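Local coordinates for cytochrome c, putative (Shewanella oneidensis, PDB 1SP3), which carries eight c-type hemes and probably acts as a respiratory oxidoreductase that reduces tetrathionate, at residues A[72-84]-A[107-119]. Numbering follows the deposited sequence.
With HEC (heme c), chain D.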
# COMPACT_ATOMS: atom_id res chain seq x y z
N PRO A 72 17.43 5.03 1.20
CA PRO A 72 18.09 3.78 1.63
C PRO A 72 17.30 2.87 2.56
O PRO A 72 17.49 1.63 2.53
CB PRO A 72 19.37 4.26 2.37
CG PRO A 72 19.69 5.57 1.77
CD PRO A 72 18.30 6.22 1.43
N ARG A 73 16.45 3.46 3.39
CA ARG A 73 15.51 2.70 4.15
C ARG A 73 14.32 2.27 3.25
O ARG A 73 13.82 1.20 3.43
CB ARG A 73 15.03 3.44 5.44
CG ARG A 73 14.82 2.48 6.69
CD ARG A 73 13.56 2.85 7.63
NE ARG A 73 13.14 1.80 8.62
CZ ARG A 73 11.99 1.83 9.36
NH1 ARG A 73 11.72 0.86 10.21
NH2 ARG A 73 11.11 2.82 9.25
N CYS A 74 13.87 3.04 2.28
CA CYS A 74 12.62 2.66 1.61
C CYS A 74 12.78 1.69 0.46
O CYS A 74 11.89 0.85 0.19
CB CYS A 74 11.84 3.92 1.23
SG CYS A 74 12.01 5.11 2.62
N THR A 75 13.93 1.76 -0.20
CA THR A 75 14.12 0.96 -1.41
C THR A 75 14.61 -0.46 -1.13
O THR A 75 14.89 -1.25 -2.07
CB THR A 75 15.02 1.69 -2.44
OG1 THR A 75 16.32 1.90 -1.86
CG2 THR A 75 14.46 3.17 -2.90
N SER A 76 14.70 -0.83 0.14
CA SER A 76 14.73 -2.25 0.52
C SER A 76 13.50 -2.94 0.01
O SER A 76 13.46 -4.20 -0.01
CB SER A 76 14.64 -2.40 2.08
OG SER A 76 14.09 -1.18 2.64
N CYS A 77 12.44 -2.17 -0.29
CA CYS A 77 11.24 -2.69 -0.98
C CYS A 77 11.08 -2.13 -2.42
O CYS A 77 9.97 -2.05 -2.95
CB CYS A 77 9.96 -2.48 -0.13
SG CYS A 77 10.14 -3.54 1.33
N HIS A 78 12.20 -1.80 -3.04
CA HIS A 78 12.25 -1.57 -4.49
C HIS A 78 12.85 -2.80 -5.20
O HIS A 78 13.84 -3.35 -4.75
CB HIS A 78 13.12 -0.32 -4.82
CG HIS A 78 13.20 0.02 -6.26
ND1 HIS A 78 14.41 0.08 -6.92
CD2 HIS A 78 12.23 0.31 -7.19
CE1 HIS A 78 14.20 0.42 -8.19
NE2 HIS A 78 12.89 0.62 -8.36
N ALA A 79 12.26 -3.21 -6.32
CA ALA A 79 12.77 -4.35 -7.09
C ALA A 79 14.06 -3.95 -7.87
O ALA A 79 14.18 -4.22 -9.08
CB ALA A 79 11.67 -4.88 -8.06
N GLY A 80 14.97 -3.28 -7.16
CA GLY A 80 16.19 -2.73 -7.68
C GLY A 80 17.34 -2.78 -6.69
O GLY A 80 17.14 -3.08 -5.46
N TYR A 81 18.56 -2.42 -7.17
CA TYR A 81 19.71 -2.36 -6.27
C TYR A 81 20.38 -0.95 -6.31
O TYR A 81 20.88 -0.59 -7.33
CB TYR A 81 20.82 -3.35 -6.72
CG TYR A 81 20.40 -4.81 -6.71
CD1 TYR A 81 20.55 -5.60 -7.86
CD2 TYR A 81 19.96 -5.41 -5.53
CE1 TYR A 81 20.19 -6.98 -7.83
CE2 TYR A 81 19.62 -6.73 -5.51
CZ TYR A 81 19.73 -7.53 -6.65
OH TYR A 81 19.36 -8.87 -6.59
N GLY A 82 20.45 -0.20 -5.20
CA GLY A 82 21.21 1.07 -5.21
C GLY A 82 20.42 2.37 -5.27
O GLY A 82 21.02 3.42 -5.33
N TRP A 83 19.08 2.34 -5.33
CA TRP A 83 18.32 3.58 -5.37
C TRP A 83 18.42 4.21 -3.96
O TRP A 83 17.74 3.81 -3.01
CB TRP A 83 16.87 3.36 -5.83
CG TRP A 83 16.02 4.60 -5.88
CD1 TRP A 83 16.43 5.88 -5.58
CD2 TRP A 83 14.68 4.70 -6.26
NE1 TRP A 83 15.40 6.76 -5.73
CE2 TRP A 83 14.30 6.06 -6.13
CE3 TRP A 83 13.71 3.78 -6.61
CZ2 TRP A 83 13.02 6.50 -6.38
CZ3 TRP A 83 12.46 4.22 -6.90
CH2 TRP A 83 12.09 5.54 -6.75
N LYS A 84 19.36 5.15 -3.82
CA LYS A 84 19.67 5.77 -2.52
C LYS A 84 19.41 7.27 -2.53
O LYS A 84 19.33 7.88 -1.48
CB LYS A 84 21.08 5.44 -2.02
CG LYS A 84 22.14 5.93 -2.91
CD LYS A 84 23.57 5.73 -2.34
CE LYS A 84 24.64 6.06 -3.44
NZ LYS A 84 26.02 6.59 -2.96
N THR A 107 15.52 -17.81 1.44
CA THR A 107 16.58 -17.13 2.20
C THR A 107 16.90 -15.73 1.65
O THR A 107 17.64 -14.97 2.31
CB THR A 107 17.89 -17.93 2.23
OG1 THR A 107 18.50 -17.93 0.91
CG2 THR A 107 17.62 -19.38 2.64
N TYR A 108 16.43 -15.41 0.44
CA TYR A 108 16.83 -14.13 -0.15
C TYR A 108 16.13 -12.98 0.60
O TYR A 108 14.93 -12.98 0.79
CB TYR A 108 16.62 -14.06 -1.67
CG TYR A 108 16.98 -12.69 -2.27
CD1 TYR A 108 18.27 -12.38 -2.63
CD2 TYR A 108 15.98 -11.72 -2.51
CE1 TYR A 108 18.58 -11.17 -3.23
CE2 TYR A 108 16.30 -10.51 -3.13
CZ TYR A 108 17.60 -10.24 -3.46
OH TYR A 108 17.91 -9.04 -3.99
N VAL A 109 16.93 -12.05 1.10
CA VAL A 109 16.45 -10.96 1.93
C VAL A 109 17.27 -9.71 1.59
O VAL A 109 18.51 -9.77 1.54
CB VAL A 109 16.66 -11.26 3.45
CG1 VAL A 109 16.36 -9.98 4.32
CG2 VAL A 109 15.76 -12.41 3.92
N LYS A 110 16.58 -8.59 1.41
CA LYS A 110 17.17 -7.25 1.09
C LYS A 110 17.35 -6.55 2.43
O LYS A 110 16.46 -6.53 3.28
CB LYS A 110 16.23 -6.43 0.19
CG LYS A 110 16.14 -6.97 -1.26
CD LYS A 110 15.02 -6.33 -2.09
CE LYS A 110 15.41 -5.04 -2.76
NZ LYS A 110 16.00 -5.20 -4.07
N ASP A 111 18.55 -6.06 2.64
CA ASP A 111 18.93 -5.36 3.83
C ASP A 111 18.03 -4.12 4.03
O ASP A 111 18.05 -3.22 3.21
CB ASP A 111 20.36 -4.96 3.58
CG ASP A 111 20.96 -4.13 4.70
OD1 ASP A 111 20.22 -3.51 5.49
OD2 ASP A 111 22.19 -4.03 4.80
N PRO A 112 17.29 -4.07 5.15
CA PRO A 112 16.24 -3.05 5.41
C PRO A 112 16.78 -1.66 5.37
O PRO A 112 15.97 -0.74 5.19
CB PRO A 112 15.85 -3.25 6.88
CG PRO A 112 16.47 -4.59 7.30
CD PRO A 112 17.52 -4.99 6.28
N ALA A 113 18.09 -1.49 5.59
CA ALA A 113 18.70 -0.20 5.30
C ALA A 113 19.63 -0.13 4.10
O ALA A 113 20.46 0.79 4.02
CB ALA A 113 19.42 0.39 6.59
N GLY A 114 19.55 -1.07 3.15
CA GLY A 114 20.60 -1.10 2.13
C GLY A 114 20.32 -0.56 0.72
O GLY A 114 20.98 -0.98 -0.19
N ALA A 115 19.35 0.35 0.54
CA ALA A 115 18.98 0.86 -0.80
C ALA A 115 18.76 -0.26 -1.85
O ALA A 115 19.01 -0.06 -3.02
CB ALA A 115 20.03 1.90 -1.28
N GLY A 116 18.27 -1.43 -1.41
CA GLY A 116 17.87 -2.50 -2.30
C GLY A 116 18.82 -3.69 -2.29
O GLY A 116 18.45 -4.83 -2.65
N GLU A 117 20.04 -3.43 -1.84
CA GLU A 117 21.12 -4.42 -1.75
C GLU A 117 20.69 -5.58 -0.86
O GLU A 117 20.03 -5.35 0.18
CB GLU A 117 22.40 -3.77 -1.19
CG GLU A 117 23.61 -3.96 -2.06
CD GLU A 117 23.39 -3.61 -3.55
OE1 GLU A 117 23.57 -4.55 -4.39
OE2 GLU A 117 23.09 -2.43 -3.87
N PRO A 118 21.11 -6.80 -1.24
CA PRO A 118 20.80 -7.98 -0.45
C PRO A 118 21.59 -7.91 0.84
O PRO A 118 22.66 -7.32 0.84
CB PRO A 118 21.42 -9.12 -1.28
CG PRO A 118 21.67 -8.56 -2.60
CD PRO A 118 22.01 -7.13 -2.36
N MET A 119 21.09 -8.54 1.90
CA MET A 119 21.89 -8.79 3.11
C MET A 119 23.20 -9.47 2.84
O MET A 119 23.36 -10.27 1.92
CB MET A 119 21.11 -9.69 4.09
CG MET A 119 19.89 -9.00 4.65
SD MET A 119 20.35 -7.76 5.93
CE MET A 119 21.12 -9.00 7.26
FE HEC D . 6.45 2.01 1.23
CHA HEC D . 3.68 2.33 -0.91
CHB HEC D . 6.48 5.44 1.66
CHC HEC D . 9.30 1.78 3.10
CHD HEC D . 6.35 -1.37 0.99
NA HEC D . 5.26 3.64 0.54
C1A HEC D . 4.18 3.53 -0.35
C2A HEC D . 3.67 4.89 -0.56
C3A HEC D . 4.44 5.76 0.14
C4A HEC D . 5.46 4.97 0.84
CMA HEC D . 4.24 7.34 0.18
CAA HEC D . 2.41 5.25 -1.45
CBA HEC D . 1.18 5.57 -0.55
CGA HEC D . 0.95 4.45 0.50
O1A HEC D . 1.30 4.67 1.69
O2A HEC D . 0.46 3.27 0.22
NB HEC D . 7.68 3.32 2.21
C1B HEC D . 7.52 4.73 2.19
C2B HEC D . 8.63 5.34 2.89
C3B HEC D . 9.39 4.31 3.32
C4B HEC D . 8.80 3.04 2.87
CMB HEC D . 8.77 6.88 3.09
CAB HEC D . 10.73 4.36 4.11
CBB HEC D . 10.96 5.31 5.08
NC HEC D . 7.65 0.41 1.99
C1C HEC D . 8.78 0.57 2.73
C2C HEC D . 9.30 -0.74 3.05
C3C HEC D . 8.45 -1.66 2.47
C4C HEC D . 7.40 -0.91 1.78
CMC HEC D . 10.60 -0.93 3.89
CAC HEC D . 8.54 -3.23 2.52
CBC HEC D . 8.57 -4.01 3.66
ND HEC D . 5.17 0.66 0.21
C1D HEC D . 5.45 -0.69 0.20
C2D HEC D . 4.53 -1.28 -0.80
C3D HEC D . 3.69 -0.15 -1.41
C4D HEC D . 4.16 1.03 -0.71
CMD HEC D . 4.43 -2.76 -1.17
CAD HEC D . 2.53 -0.25 -2.47
CBD HEC D . 1.23 -0.46 -1.69
CGD HEC D . 0.01 -0.81 -2.57
O1D HEC D . -0.86 -1.52 -2.00
O2D HEC D . -0.22 -0.42 -3.79
O HOH W 1 16.92 0.12 -5.25
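Lys-110 sends its side chain past the carbonyl of Ser-76 and ends among backbone oxygens of both segments. Bends at chi3 (86°) and chi4 (88°) turn NZ back toward Gly-80 O, 2.8 Å away, with NZ tilted moderately from the carbonyl plane. It meets Gly-116 O in its plane, on a lone pair, bonds weakly to His-78 O, and forms a salt bridge with Asp-97. A leucine in its place would probably leave these carbonyls without their shared donor and Asp-97 without its positive mate. Asp-97 also binds the hydroxyl of Tyr-108, which comes from the direction opposite to Tyr-81 and places OH 3.0 Å from Tyr-81 OH, at the edge of the Tyr-81 ring. Gly-116 O lies along that edge too, 3.3 Å from Tyr-81 CD2, while Pro-118 CD approaches CE2 obliquely. The segment 72-84 carries a CXXCH heme-attachment motif, Cys-74 to His-78, both cysteines joined through SG to the vinyl-derived carbons CAB and CAC; two turns, type I at 111-114 and type I' at 114-117, lie against the chain from Pro-72 to Gly-82. Ala-115 sits in the second turn, its N giving a bond to Pro-72 O (3.0 Å, 163°) and its O taking one from Gly-82 N (2.6 Å). Water 1 donates to that same oxygen and accepts from Trp-83 N. Thr-75 OG1 bonds to Trp-83 O at 2.6 Å, resting against Ala-115 CA, while its CG2 lies over one face of the Trp-83 indole. Gly-116 CA makes a CA-H...O contact of 3.3 Å with Gly-80 O.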